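Local coordinates for protein TbpB (PDB 3HOL) that probably binds host transferrin at the bacterial surface, serving as the lipoprotein component of the transferrin receptor through which the pathogen acquires iron, at residues A27-V32 against I46-I52; S80-S86 against V260-K264; V103-G107 against M246-F250. All blocks are in the same frame, centred on the assembly; numbering follows the deposited sequence.

Contact 1 of 3, residues A27-V32 against I46-I52; sequences ALGYVV and ISDIEVI
Ile52 meets Val31 and the backbone of Gly29 and Tyr30 on one face of a small antiparallel ladder. Its extended chain (chi2 178°) slants over the neighbouring strand, bringing CD1 to 3.7 Å from Tyr30 O, while CG1 rests 3.9 Å from Val31 CG1. On the other face the ring of Tyr30 meets Ile49 and Val51 obliquely, its CD1 3.8 Å from Ile49 CG2, and Ala27 CB touches Val51 CG2 beyond it. Val32 turns CG2, anti to its own backbone N, into the bend formed by 46-49: the methyl sits 3.4 Å from Ser47 O and also packs on Ile49 CG1 and Ile46 CG2. Phe258 covers this end of the contact, touching Val32, Ile46 and Ile49.

Here 50-52 is an outermost strand of a five-stranded antiparallel sheet, probably the handle domain of the N-lobe, and 29-33 lies between it and 101-107. Gly29 with Ile52 and Val31 with Glu50 form hydrogen-bonded pairs; Tyr30 with Val51 is the non-hydrogen-bonded pair between them. Val31 and Glu50 exchange two bonds: Val31 N gives to Glu50 O and Glu50 N to Val31 O, each 2.9 Å long. Ile52 N reaches Gly29 O at 2.8 Å in a nearly straight bond, though from well above that carbonyl's plane. The return bond from Gly29 N to Ile52 O is weak, and a water bridges this end, accepting from Leu28 N and donating to Ile52 O.

At the polar margin, Glu50 lies side by side with Val31, and its OE1 is hydrogen-bonded to Tyr62 OH. The hydroxyl of Tyr30 is bonded to Glu25 O, and its ring also makes a cation-pi contact with Lys249.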
ATOM      1  N   ALA A  27       4.674  -3.499   3.816  1.00  7.29           N
ATOM      2  CA  ALA A  27       4.363  -2.663   4.989  1.00  8.09           C
ATOM      3  C   ALA A  27       4.851  -1.245   4.733  1.00  7.82           C
ATOM      4  O   ALA A  27       5.637  -1.068   3.817  1.00  7.73           O
ATOM      5  CB  ALA A  27       5.081  -3.216   6.207  1.00  8.29           C
ATOM      6  N   LEU A  28       4.443  -0.248   5.534  1.00  6.75           N
ATOM      7  CA  LEU A  28       4.998   1.088   5.317  1.00  8.19           C
ATOM      8  C   LEU A  28       6.508   1.021   5.459  1.00  7.35           C
ATOM      9  O   LEU A  28       7.240   1.746   4.771  1.00  8.05           O
ATOM     10  CB  LEU A  28       4.382   2.158   6.242  1.00  8.27           C
ATOM     11  CG  LEU A  28       2.901   2.473   5.971  1.00  9.49           C
ATOM     12  CD1 LEU A  28       2.430   3.616   6.890  1.00 12.04           C
ATOM     13  CD2 LEU A  28       2.676   2.855   4.502  1.00  7.46           C
ATOM     14  N   GLY A  29       6.973   0.182   6.382  1.00  7.49           N
ATOM     15  CA  GLY A  29       8.410   0.093   6.649  1.00  7.79           C
ATOM     16  C   GLY A  29       8.751  -1.067   7.569  1.00  8.63           C
ATOM     17  O   GLY A  29       7.849  -1.784   8.036  1.00  8.58           O
ATOM     18  N   TYR A  30      10.057  -1.278   7.766  1.00  7.78           N
ATOM     19  CA  TYR A  30      10.551  -2.306   8.677  1.00  7.61           C
ATOM     20  C   TYR A  30      11.775  -1.813   9.428  1.00  7.56           C
ATOM     21  O   TYR A  30      12.569  -1.027   8.876  1.00  6.02           O
ATOM     22  CB  TYR A  30      10.967  -3.546   7.886  1.00  7.26           C
ATOM     23  CG  TYR A  30       9.780  -4.358   7.383  1.00  9.35           C
ATOM     24  CD1 TYR A  30       9.092  -5.218   8.236  1.00 11.46           C
ATOM     25  CD2 TYR A  30       9.328  -4.234   6.055  1.00 10.40           C
ATOM     26  CE1 TYR A  30       8.001  -5.977   7.800  1.00 11.39           C
ATOM     27  CE2 TYR A  30       8.225  -5.013   5.600  1.00  8.64           C
ATOM     28  CZ  TYR A  30       7.569  -5.849   6.478  1.00 11.82           C
ATOM     29  OH  TYR A  30       6.501  -6.607   6.042  1.00 13.18           O
ATOM     30  N   VAL A  31      12.009  -2.386  10.611  1.00  7.77           N
ATOM     31  CA  VAL A  31      13.182  -2.007  11.418  1.00 10.03           C
ATOM     32  C   VAL A  31      13.740  -3.232  12.146  1.00 10.50           C
ATOM     33  O   VAL A  31      12.980  -4.090  12.572  1.00  9.74           O
ATOM     34  CB  VAL A  31      12.836  -0.859  12.432  1.00 10.77           C
ATOM     35  CG1 VAL A  31      11.640  -1.223  13.285  1.00 11.65           C
ATOM     36  CG2 VAL A  31      14.077  -0.474  13.326  1.00  8.77           C
ATOM     37  N   VAL A  32      15.059  -3.337  12.242  1.00 10.67           N
ATOM     38  CA  VAL A  32      15.663  -4.428  12.971  1.00 10.60           C
ATOM     39  C   VAL A  32      16.726  -3.919  13.935  1.00 11.78           C
ATOM     40  O   VAL A  32      17.407  -2.909  13.662  1.00 10.37           O
ATOM     41  CB  VAL A  32      16.251  -5.517  12.027  1.00 10.48           C
ATOM     42  CG1 VAL A  32      17.613  -5.123  11.413  1.00 11.75           C
ATOM     43  CG2 VAL A  32      16.388  -6.843  12.773  1.00 11.24           C
ATOM     44  N   ILE A  46      20.480 -12.073  12.205  1.00 11.74           N
ATOM     45  CA  ILE A  46      19.366 -11.150  12.035  1.00 10.62           C
ATOM     46  C   ILE A  46      18.101 -11.870  12.480  1.00 12.48           C
ATOM     47  O   ILE A  46      17.843 -12.992  12.021  1.00 11.33           O
ATOM     48  CB  ILE A  46      19.250 -10.693  10.553  1.00 10.31           C
ATOM     49  CG1 ILE A  46      20.579 -10.072  10.061  1.00  8.34           C
ATOM     50  CG2 ILE A  46      18.085  -9.701  10.341  1.00  8.74           C
ATOM     51  CD1 ILE A  46      20.918  -8.746  10.763  1.00 10.39           C
ATOM     52  N   SER A  47      17.346 -11.257  13.398  1.00 13.82           N
ATOM     53  CA  SER A  47      16.062 -11.823  13.803  1.00 15.98           C
ATOM     54  C   SER A  47      15.187 -10.706  14.329  1.00 16.11           C
ATOM     55  O   SER A  47      15.663  -9.589  14.575  1.00 15.44           O
ATOM     56  CB  SER A  47      16.260 -12.897  14.895  1.00 15.87           C
ATOM     57  OG  SER A  47      16.520 -12.234  16.112  1.00 20.07           O
ATOM     58  N   ASP A  48      13.903 -11.008  14.506  1.00 17.14           N
ATOM     59  CA  ASP A  48      12.950 -10.095  15.133  1.00 18.06           C
ATOM     60  C   ASP A  48      12.786  -8.819  14.325  1.00 16.67           C
ATOM     61  O   ASP A  48      12.750  -7.742  14.878  1.00 16.18           O
ATOM     62  CB  ASP A  48      13.359  -9.725  16.570  1.00 19.63           C
ATOM     63  CG  ASP A  48      13.312 -10.902  17.508  1.00 25.11           C
ATOM     64  OD1 ASP A  48      12.408 -11.751  17.337  1.00 27.40           O
ATOM     65  OD2 ASP A  48      14.177 -10.978  18.416  1.00 29.55           O
ATOM     66  N   ILE A  49      12.671  -8.954  13.017  1.00 16.92           N
ATOM     67  CA  ILE A  49      12.378  -7.794  12.169  1.00 15.83           C
ATOM     68  C   ILE A  49      10.965  -7.273  12.503  1.00 16.40           C
ATOM     69  O   ILE A  49      10.031  -8.072  12.630  1.00 16.69           O
ATOM     70  CB  ILE A  49      12.481  -8.166  10.698  1.00 16.14           C
ATOM     71  CG1 ILE A  49      13.923  -8.636  10.379  1.00 16.41           C
ATOM     72  CG2 ILE A  49      12.108  -6.962   9.865  1.00 14.08           C
ATOM     73  CD1 ILE A  49      14.061  -9.441   9.099  1.00 15.52           C
ATOM     74  N   GLU A  50      10.804  -5.961  12.657  1.00 14.74           N
ATOM     75  CA  GLU A  50       9.539  -5.425  13.147  1.00 15.55           C
ATOM     76  C   GLU A  50       8.925  -4.528  12.110  1.00 15.28           C
ATOM     77  O   GLU A  50       9.633  -3.744  11.434  1.00 14.79           O
ATOM     78  CB  GLU A  50       9.757  -4.561  14.378  1.00 15.56           C
ATOM     79  CG  GLU A  50      10.498  -5.189  15.519  1.00 22.78           C
ATOM     80  CD  GLU A  50      10.551  -4.245  16.721  1.00 29.08           C
ATOM     81  OE1 GLU A  50      10.668  -3.011  16.524  1.00 29.15           O
ATOM     82  OE2 GLU A  50      10.442  -4.741  17.867  1.00 34.12           O
ATOM     83  N   VAL A  51       7.611  -4.618  11.977  1.00 15.08           N
ATOM     84  CA  VAL A  51       6.894  -3.752  11.041  1.00 14.90           C
ATOM     85  C   VAL A  51       6.840  -2.317  11.559  1.00 14.15           C
ATOM     86  O   VAL A  51       6.701  -2.083  12.736  1.00 13.01           O
ATOM     87  CB  VAL A  51       5.451  -4.298  10.701  1.00 16.25           C
ATOM     88  CG1 VAL A  51       4.689  -4.701  11.926  1.00 17.98           C
ATOM     89  CG2 VAL A  51       4.637  -3.272   9.969  1.00 16.15           C
ATOM     90  N   ILE A  52       6.956  -1.351  10.661  1.00 12.74           N
ATOM     91  CA  ILE A  52       6.677   0.035  10.990  1.00 12.61           C
ATOM     92  C   ILE A  52       5.292   0.444  10.449  1.00 14.29           C
ATOM     93  O   ILE A  52       4.998   0.217   9.259  1.00 12.91           O
ATOM     94  CB  ILE A  52       7.746   0.963  10.358  1.00 11.67           C
ATOM     95  CG1 ILE A  52       9.109   0.679  10.990  1.00 11.21           C
ATOM     96  CG2 ILE A  52       7.382   2.428  10.586  1.00 10.84           C
ATOM     97  CD1 ILE A  52      10.296   1.508  10.430  1.00  9.09           C
TER
HETATM   98  O   HOH W   1       2.809  -0.779   7.853  1.00 11.58           O

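Contact 2 of 3, residues S80-S86 against V260-K264; sequences SLQYVRS and VFSAK
Ser86 and Ser262 supply the direct polar link, a hydroxyl-to-hydroxyl hydrogen bond in which OG of Ser86 and OG of Ser262 stand 2.7 Å apart. Both oxygens lie between their own backbone N and carbonyl carbon (chi1 61° and 57°), and since both CB atoms point across the gap, this places the two hydroxyls against each other in a buried setting. A water bridges the same two residues: it accepts from Ser86 N at 2.9 Å and is also hydrogen-bonded to Ser262 OG.

Apolar contacts lie on both sides of this pair. Val84 lays CG2 3.7 Å from Ser262 CB, while Ser86 CB is met by Val260 CG2 at 4.0 Å. Leu81 straddles the far end with its two branches, CD1 near Ser262 OG and CD2 3.7 Å from Lys264 CB; the leucine and lysine chains run past each other in opposite directions.

The strands belong to different sheets. Strand 257-265 is part of the N-lobe beta barrel, between 119-133 and 245-251, whereas 84-91 belongs to the five-stranded sheet, probably the N-lobe handle, laid against it; the axes of 84-86 and 260-264 approach to 6.1 Å, and side chains and water make the link in place of a backbone ladder.

Charged and amide groups gather near the exposed Ser80 and Gln82. Lys264 stretches past Ser80, CD 3.5 Å from Ser80 O, and bends at its last torsion (chi4 48°). A water donates to Gln82 OE1 but sits unusually close to Lys264 NZ, making that leg doubtful. Alongside, Glu245 accepts hydrogen bonds from the backbone N atoms of Gln82 and Tyr83.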
ATOM      1  N   SER A  80      15.835  16.069   0.006  1.00 12.51           N
ATOM      2  CA  SER A  80      15.193  15.893  -1.314  1.00 13.17           C
ATOM      3  C   SER A  80      14.155  14.751  -1.332  1.00 13.12           C
ATOM      4  O   SER A  80      13.414  14.586  -2.312  1.00 11.89           O
ATOM      5  CB  SER A  80      16.258  15.663  -2.378  1.00 13.67           C
ATOM      6  OG  SER A  80      16.946  14.426  -2.157  1.00 19.60           O
ATOM      7  N   LEU A  81      14.156  13.923  -0.290  1.00 11.33           N
ATOM      8  CA  LEU A  81      13.228  12.772  -0.214  1.00 11.31           C
ATOM      9  C   LEU A  81      11.959  13.215   0.467  1.00 11.93           C
ATOM     10  O   LEU A  81      11.997  13.627   1.624  1.00 12.30           O
ATOM     11  CB  LEU A  81      13.870  11.584   0.557  1.00 10.31           C
ATOM     12  CG  LEU A  81      15.083  10.983  -0.165  1.00  7.67           C
ATOM     13  CD1 LEU A  81      15.726   9.864   0.640  1.00  6.69           C
ATOM     14  CD2 LEU A  81      14.658  10.446  -1.567  1.00  8.85           C
ATOM     15  N   GLN A  82      10.828  13.123  -0.238  1.00 11.19           N
ATOM     16  CA  GLN A  82       9.534  13.548   0.317  1.00 11.56           C
ATOM     17  C   GLN A  82       8.698  12.418   0.906  1.00 10.72           C
ATOM     18  O   GLN A  82       7.818  12.649   1.747  1.00 11.28           O
ATOM     19  CB  GLN A  82       8.703  14.239  -0.783  1.00 12.29           C
ATOM     20  CG  GLN A  82       9.370  15.467  -1.391  1.00 15.34           C
ATOM     21  CD  GLN A  82       8.506  16.023  -2.476  1.00 23.87           C
ATOM     22  OE1 GLN A  82       8.731  15.746  -3.648  1.00 27.33           O
ATOM     23  NE2 GLN A  82       7.463  16.745  -2.096  1.00 23.54           N
ATOM     24  N   TYR A  83       8.941  11.189   0.483  1.00  8.05           N
ATOM     25  CA  TYR A  83       7.999  10.099   0.814  1.00  7.21           C
ATOM     26  C   TYR A  83       8.696   8.909   1.451  1.00  7.05           C
ATOM     27  O   TYR A  83       8.007   8.013   1.933  1.00  8.09           O
ATOM     28  CB  TYR A  83       7.302   9.597  -0.477  1.00  5.66           C
ATOM     29  CG  TYR A  83       6.525  10.702  -1.140  1.00  8.49           C
ATOM     30  CD1 TYR A  83       5.344  11.185  -0.543  1.00  7.94           C
ATOM     31  CD2 TYR A  83       6.945  11.262  -2.352  1.00  6.74           C
ATOM     32  CE1 TYR A  83       4.594  12.215  -1.121  1.00 12.16           C
ATOM     33  CE2 TYR A  83       6.202  12.288  -2.963  1.00 10.88           C
ATOM     34  CZ  TYR A  83       5.018  12.766  -2.334  1.00 13.35           C
ATOM     35  OH  TYR A  83       4.256  13.783  -2.900  1.00 14.12           O
ATOM     36  N   VAL A  84      10.030   8.844   1.410  1.00  6.74           N
ATOM     37  CA  VAL A  84      10.715   7.661   1.970  1.00  6.08           C
ATOM     38  C   VAL A  84      11.893   8.066   2.876  1.00  6.88           C
ATOM     39  O   VAL A  84      12.376   9.189   2.794  1.00  7.19           O
ATOM     40  CB  VAL A  84      11.221   6.694   0.851  1.00  6.48           C
ATOM     41  CG1 VAL A  84      10.085   6.254  -0.042  1.00  4.17           C
ATOM     42  CG2 VAL A  84      12.369   7.334  -0.020  1.00  8.08           C
ATOM     43  N   ARG A  85      12.349   7.165   3.738  1.00  6.42           N
ATOM     44  CA  ARG A  85      13.598   7.411   4.503  1.00  7.14           C
ATOM     45  C   ARG A  85      14.168   6.071   4.912  1.00  6.81           C
ATOM     46  O   ARG A  85      13.437   5.212   5.416  1.00  7.06           O
ATOM     47  CB  ARG A  85      13.325   8.236   5.791  1.00  8.15           C
ATOM     48  CG  ARG A  85      14.611   8.582   6.563  1.00  6.54           C
ATOM     49  CD  ARG A  85      14.338   9.484   7.790  1.00  7.69           C
ATOM     50  NE  ARG A  85      15.600   9.939   8.431  1.00  7.10           N
ATOM     51  CZ  ARG A  85      15.669  10.844   9.410  1.00 12.21           C
ATOM     52  NH1 ARG A  85      14.541  11.447   9.847  1.00  8.98           N
ATOM     53  NH2 ARG A  85      16.864  11.182   9.925  1.00  9.90           N
ATOM     54  N   SER A  86      15.461   5.882   4.725  1.00  6.78           N
ATOM     55  CA  SER A  86      16.117   4.708   5.274  1.00  7.55           C
ATOM     56  C   SER A  86      17.388   5.173   6.003  1.00  8.45           C
ATOM     57  O   SER A  86      17.878   6.311   5.805  1.00  8.52           O
ATOM     58  CB  SER A  86      16.422   3.707   4.147  1.00  8.00           C
ATOM     59  OG  SER A  86      17.301   4.322   3.201  1.00  9.19           O
ATOM     60  N   VAL A 260      18.982  -2.140   3.785  1.00  8.07           N
ATOM     61  CA  VAL A 260      17.849  -1.258   3.472  1.00  6.80           C
ATOM     62  C   VAL A 260      18.289  -0.248   2.420  1.00  7.57           C
ATOM     63  O   VAL A 260      19.474  -0.014   2.252  1.00  7.39           O
ATOM     64  CB  VAL A 260      17.315  -0.435   4.714  1.00  6.42           C
ATOM     65  CG1 VAL A 260      16.735  -1.363   5.813  1.00  7.17           C
ATOM     66  CG2 VAL A 260      18.459   0.456   5.348  1.00  6.68           C
ATOM     67  N   PHE A 261      17.332   0.361   1.716  1.00  6.84           N
ATOM     68  CA  PHE A 261      17.698   1.332   0.680  1.00  7.38           C
ATOM     69  C   PHE A 261      16.539   2.268   0.440  1.00  6.61           C
ATOM     70  O   PHE A 261      15.403   1.964   0.774  1.00  5.56           O
ATOM     71  CB  PHE A 261      18.136   0.619  -0.628  1.00  5.89           C
ATOM     72  CG  PHE A 261      17.194  -0.473  -1.072  1.00  7.96           C
ATOM     73  CD1 PHE A 261      16.088  -0.193  -1.873  1.00  9.94           C
ATOM     74  CD2 PHE A 261      17.433  -1.792  -0.713  1.00  9.40           C
ATOM     75  CE1 PHE A 261      15.211  -1.208  -2.279  1.00 11.11           C
ATOM     76  CE2 PHE A 261      16.549  -2.815  -1.108  1.00 12.50           C
ATOM     77  CZ  PHE A 261      15.444  -2.514  -1.892  1.00  9.28           C
ATOM     78  N   SER A 262      16.857   3.456  -0.054  1.00  7.43           N
ATOM     79  CA  SER A 262      15.833   4.399  -0.519  1.00  7.80           C
ATOM     80  C   SER A 262      16.443   5.255  -1.651  1.00  8.16           C
ATOM     81  O   SER A 262      17.660   5.483  -1.707  1.00  7.12           O
ATOM     82  CB  SER A 262      15.360   5.288   0.655  1.00  8.78           C
ATOM     83  OG  SER A 262      16.457   5.981   1.245  1.00  7.81           O
ATOM     84  N   ALA A 263      15.590   5.722  -2.564  1.00  9.12           N
ATOM     85  CA  ALA A 263      16.061   6.383  -3.761  1.00  7.94           C
ATOM     86  C   ALA A 263      14.889   7.134  -4.400  1.00  8.65           C
ATOM     87  O   ALA A 263      13.747   6.864  -4.106  1.00  6.61           O
ATOM     88  CB  ALA A 263      16.611   5.351  -4.738  1.00  8.69           C
ATOM     89  N   LYS A 264      15.204   8.053  -5.309  1.00  9.12           N
ATOM     90  CA  LYS A 264      14.209   8.915  -5.940  1.00  9.47           C
ATOM     91  C   LYS A 264      14.574   9.018  -7.410  1.00  9.60           C
ATOM     92  O   LYS A 264      15.769   9.075  -7.724  1.00  9.22           O
ATOM     93  CB  LYS A 264      14.310  10.286  -5.277  1.00 10.83           C
ATOM     94  CG  LYS A 264      13.633  11.440  -5.998  1.00 15.07           C
ATOM     95  CD  LYS A 264      13.902  12.772  -5.240  1.00 21.52           C
ATOM     96  CE  LYS A 264      13.220  13.947  -5.962  1.00 26.14           C
ATOM     97  NZ  LYS A 264      11.785  13.646  -6.323  1.00 26.47           N
TER
HETATM   98  O   HOH W   2       9.902  13.136  -4.690  1.00 17.04           O
HETATM   99  O   HOH W   3      16.840   8.110   3.420  1.00  8.42           O

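Contact 3 of 3, residues V103-G107 against M246-F250; sequences VYYKG and MAGKF
Tyr105 sets its ring flat over the backbone of Gly248, and most of this contact comes from that one side chain. Gly248 CA lies 3.6 Å from the ring centroid and only 10° off the ring normal, a CH-pi contact over the centre of the face. With CG between the backbone N and the carbonyl carbon (chi1 82°), the ring projects to strand 246-250 and lies across it, its face on Gly248. One rim, at CD1, packs 3.6 Å from Ala247 CB; on the other rim CD2 is 3.5 Å from Gly248 O, and Lys249 draws its chain past CE2, with CD in the plane of the ring at its edge. Lys249 then bends at its last torsion (chi4 -56°), and its NZ gives a hydrogen bond of 3.0 Å to a water that also binds Tyr105 OH at 2.7 Å. This water ties the phenol to the ammonium group.

Next in sequence, Lys106 turns away from 246-250 and is hydrogen-bonded through NZ to the backbone oxygens of Asn54, Asn56 and Asp59; its own O lies 4.4 Å from Ala247 CB.

Strand 101-107 is held between 29-33 and 84-91 in its sheet, while 245-251 sits in the N-lobe barrel between 231-239 and 257-265, so Tyr105 joins sheet to barrel, with Glu235 and Tyr239 also touching it.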
ATOM      1  N   VAL A 103      18.503  -0.527  12.275  1.00  7.42           N
ATOM      2  CA  VAL A 103      18.563  -0.194  10.825  1.00  7.64           C
ATOM      3  C   VAL A 103      17.117  -0.316  10.315  1.00  7.81           C
ATOM      4  O   VAL A 103      16.387  -1.275  10.690  1.00  8.44           O
ATOM      5  CB  VAL A 103      19.540  -1.138  10.079  1.00  6.62           C
ATOM      6  CG1 VAL A 103      19.595  -0.832   8.540  1.00  7.57           C
ATOM      7  CG2 VAL A 103      20.992  -1.027  10.704  1.00  7.58           C
ATOM      8  N   TYR A 104      16.687   0.632   9.478  1.00  8.56           N
ATOM      9  CA  TYR A 104      15.271   0.687   9.059  1.00  7.68           C
ATOM     10  C   TYR A 104      15.064   1.307   7.668  1.00  7.97           C
ATOM     11  O   TYR A 104      15.952   1.994   7.111  1.00  7.35           O
ATOM     12  CB  TYR A 104      14.486   1.510  10.086  1.00  8.17           C
ATOM     13  CG  TYR A 104      14.805   2.986   9.978  1.00 10.09           C
ATOM     14  CD1 TYR A 104      13.983   3.842   9.218  1.00 10.87           C
ATOM     15  CD2 TYR A 104      15.951   3.513  10.561  1.00  9.20           C
ATOM     16  CE1 TYR A 104      14.304   5.180   9.060  1.00 11.72           C
ATOM     17  CE2 TYR A 104      16.260   4.849  10.429  1.00  7.77           C
ATOM     18  CZ  TYR A 104      15.439   5.668   9.652  1.00  8.02           C
ATOM     19  OH  TYR A 104      15.730   6.999   9.498  1.00 11.62           O
ATOM     20  N   TYR A 105      13.903   1.047   7.085  1.00  6.90           N
ATOM     21  CA  TYR A 105      13.362   1.969   6.061  1.00  8.25           C
ATOM     22  C   TYR A 105      11.918   2.216   6.370  1.00  8.79           C
ATOM     23  O   TYR A 105      11.254   1.361   6.986  1.00  7.59           O
ATOM     24  CB  TYR A 105      13.481   1.400   4.646  1.00  7.51           C
ATOM     25  CG  TYR A 105      12.381   0.402   4.228  1.00  9.77           C
ATOM     26  CD1 TYR A 105      11.219   0.834   3.552  1.00  6.50           C
ATOM     27  CD2 TYR A 105      12.547  -0.971   4.444  1.00  9.50           C
ATOM     28  CE1 TYR A 105      10.202  -0.083   3.164  1.00  6.81           C
ATOM     29  CE2 TYR A 105      11.559  -1.912   4.024  1.00  6.05           C
ATOM     30  CZ  TYR A 105      10.395  -1.435   3.367  1.00 10.25           C
ATOM     31  OH  TYR A 105       9.425  -2.306   2.978  1.00  6.58           O
ATOM     32  N   LYS A 106      11.399   3.347   5.873  1.00  9.34           N
ATOM     33  CA  LYS A 106       9.969   3.569   5.888  1.00  9.26           C
ATOM     34  C   LYS A 106       9.564   4.524   4.775  1.00  9.99           C
ATOM     35  O   LYS A 106      10.421   5.185   4.151  1.00 10.90           O
ATOM     36  CB  LYS A 106       9.539   4.152   7.239  1.00  8.85           C
ATOM     37  CG  LYS A 106      10.250   5.515   7.534  1.00 10.41           C
ATOM     38  CD  LYS A 106       9.493   6.370   8.552  1.00 16.04           C
ATOM     39  CE  LYS A 106       9.588   5.852   9.938  1.00 15.70           C
ATOM     40  NZ  LYS A 106       8.650   6.613  10.860  1.00 17.07           N
ATOM     41  N   GLY A 107       8.264   4.562   4.519  1.00  9.67           N
ATOM     42  CA  GLY A 107       7.668   5.481   3.538  1.00  9.34           C
ATOM     43  C   GLY A 107       6.228   5.812   3.866  1.00  9.42           C
ATOM     44  O   GLY A 107       5.574   5.110   4.651  1.00  8.07           O
ATOM     45  N   MET A 246      11.259   5.271  -3.890  1.00  6.63           N
ATOM     46  CA  MET A 246      11.157   3.841  -3.592  1.00  6.23           C
ATOM     47  C   MET A 246      12.022   3.542  -2.372  1.00  6.03           C
ATOM     48  O   MET A 246      13.001   4.259  -2.089  1.00  6.45           O
ATOM     49  CB  MET A 246      11.584   2.987  -4.807  1.00  5.47           C
ATOM     50  CG  MET A 246      13.033   3.298  -5.249  1.00  9.37           C
ATOM     51  SD  MET A 246      13.612   2.189  -6.572  1.00 16.96           S
ATOM     52  CE  MET A 246      14.079   0.684  -5.596  1.00 16.93           C
ATOM     53  N   ALA A 247      11.667   2.491  -1.631  1.00  6.34           N
ATOM     54  CA  ALA A 247      12.458   2.102  -0.462  1.00  6.66           C
ATOM     55  C   ALA A 247      12.222   0.620  -0.254  1.00  6.86           C
ATOM     56  O   ALA A 247      11.195   0.063  -0.718  1.00  8.31           O
ATOM     57  CB  ALA A 247      12.036   2.915   0.781  1.00  6.08           C
ATOM     58  N   GLY A 248      13.169  -0.041   0.382  1.00  6.77           N
ATOM     59  CA  GLY A 248      12.970  -1.481   0.660  1.00  7.21           C
ATOM     60  C   GLY A 248      14.115  -2.110   1.391  1.00  7.55           C
ATOM     61  O   GLY A 248      14.987  -1.411   1.948  1.00  6.80           O
ATOM     62  N   LYS A 249      14.105  -3.444   1.435  1.00  8.09           N
ATOM     63  CA  LYS A 249      15.086  -4.150   2.266  1.00  7.63           C
ATOM     64  C   LYS A 249      15.326  -5.533   1.702  1.00  8.34           C
ATOM     65  O   LYS A 249      14.533  -6.040   0.881  1.00  9.04           O
ATOM     66  CB  LYS A 249      14.589  -4.275   3.734  1.00  7.21           C
ATOM     67  CG  LYS A 249      13.567  -5.428   3.932  1.00  7.91           C
ATOM     68  CD  LYS A 249      12.958  -5.407   5.355  1.00 11.14           C
ATOM     69  CE  LYS A 249      12.205  -6.707   5.696  1.00 10.17           C
ATOM     70  NZ  LYS A 249      11.121  -6.972   4.659  1.00  9.27           N
ATOM     71  N   PHE A 250      16.414  -6.150   2.138  1.00  7.09           N
ATOM     72  CA  PHE A 250      16.525  -7.573   1.954  1.00  7.95           C
ATOM     73  C   PHE A 250      17.270  -8.204   3.119  1.00  8.62           C
ATOM     74  O   PHE A 250      17.994  -7.512   3.886  1.00  8.05           O
ATOM     75  CB  PHE A 250      17.170  -7.969   0.611  1.00  7.36           C
ATOM     76  CG  PHE A 250      18.628  -7.605   0.480  1.00  9.19           C
ATOM     77  CD1 PHE A 250      19.599  -8.380   1.068  1.00  6.56           C
ATOM     78  CD2 PHE A 250      19.016  -6.513  -0.309  1.00  9.54           C
ATOM     79  CE1 PHE A 250      20.967  -8.074   0.921  1.00 11.47           C
ATOM     80  CE2 PHE A 250      20.397  -6.190  -0.491  1.00 10.25           C
ATOM     81  CZ  PHE A 250      21.373  -6.974   0.151  1.00 10.35           C
TER
HETATM   82  O   HOH W   4      10.336  -4.816   2.793  1.00  7.75           O

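How the contacts relate
From the N terminus, contact 1 closes first, pairing 27-32 with 46-52 across a short local loop and completing one border of the five-stranded sheet. Contact 2 then opens at 80-86 and closes at 260-264, some 174 residues later. Contact 3, 103-107 against 246-250, is nested inside that loop, with both its strands adjoining those of contact 2: 101-107 beside 84-91 in the small sheet, and 245-251 beside 257-265 in the barrel. Contacts 2 and 3 therefore fasten the same two sheets together, their centres about 8 Å apart. Contact 1 joins contact 3 through probable backbone hydrogen bonds between 29-33 and 101-107, but does not touch contact 2.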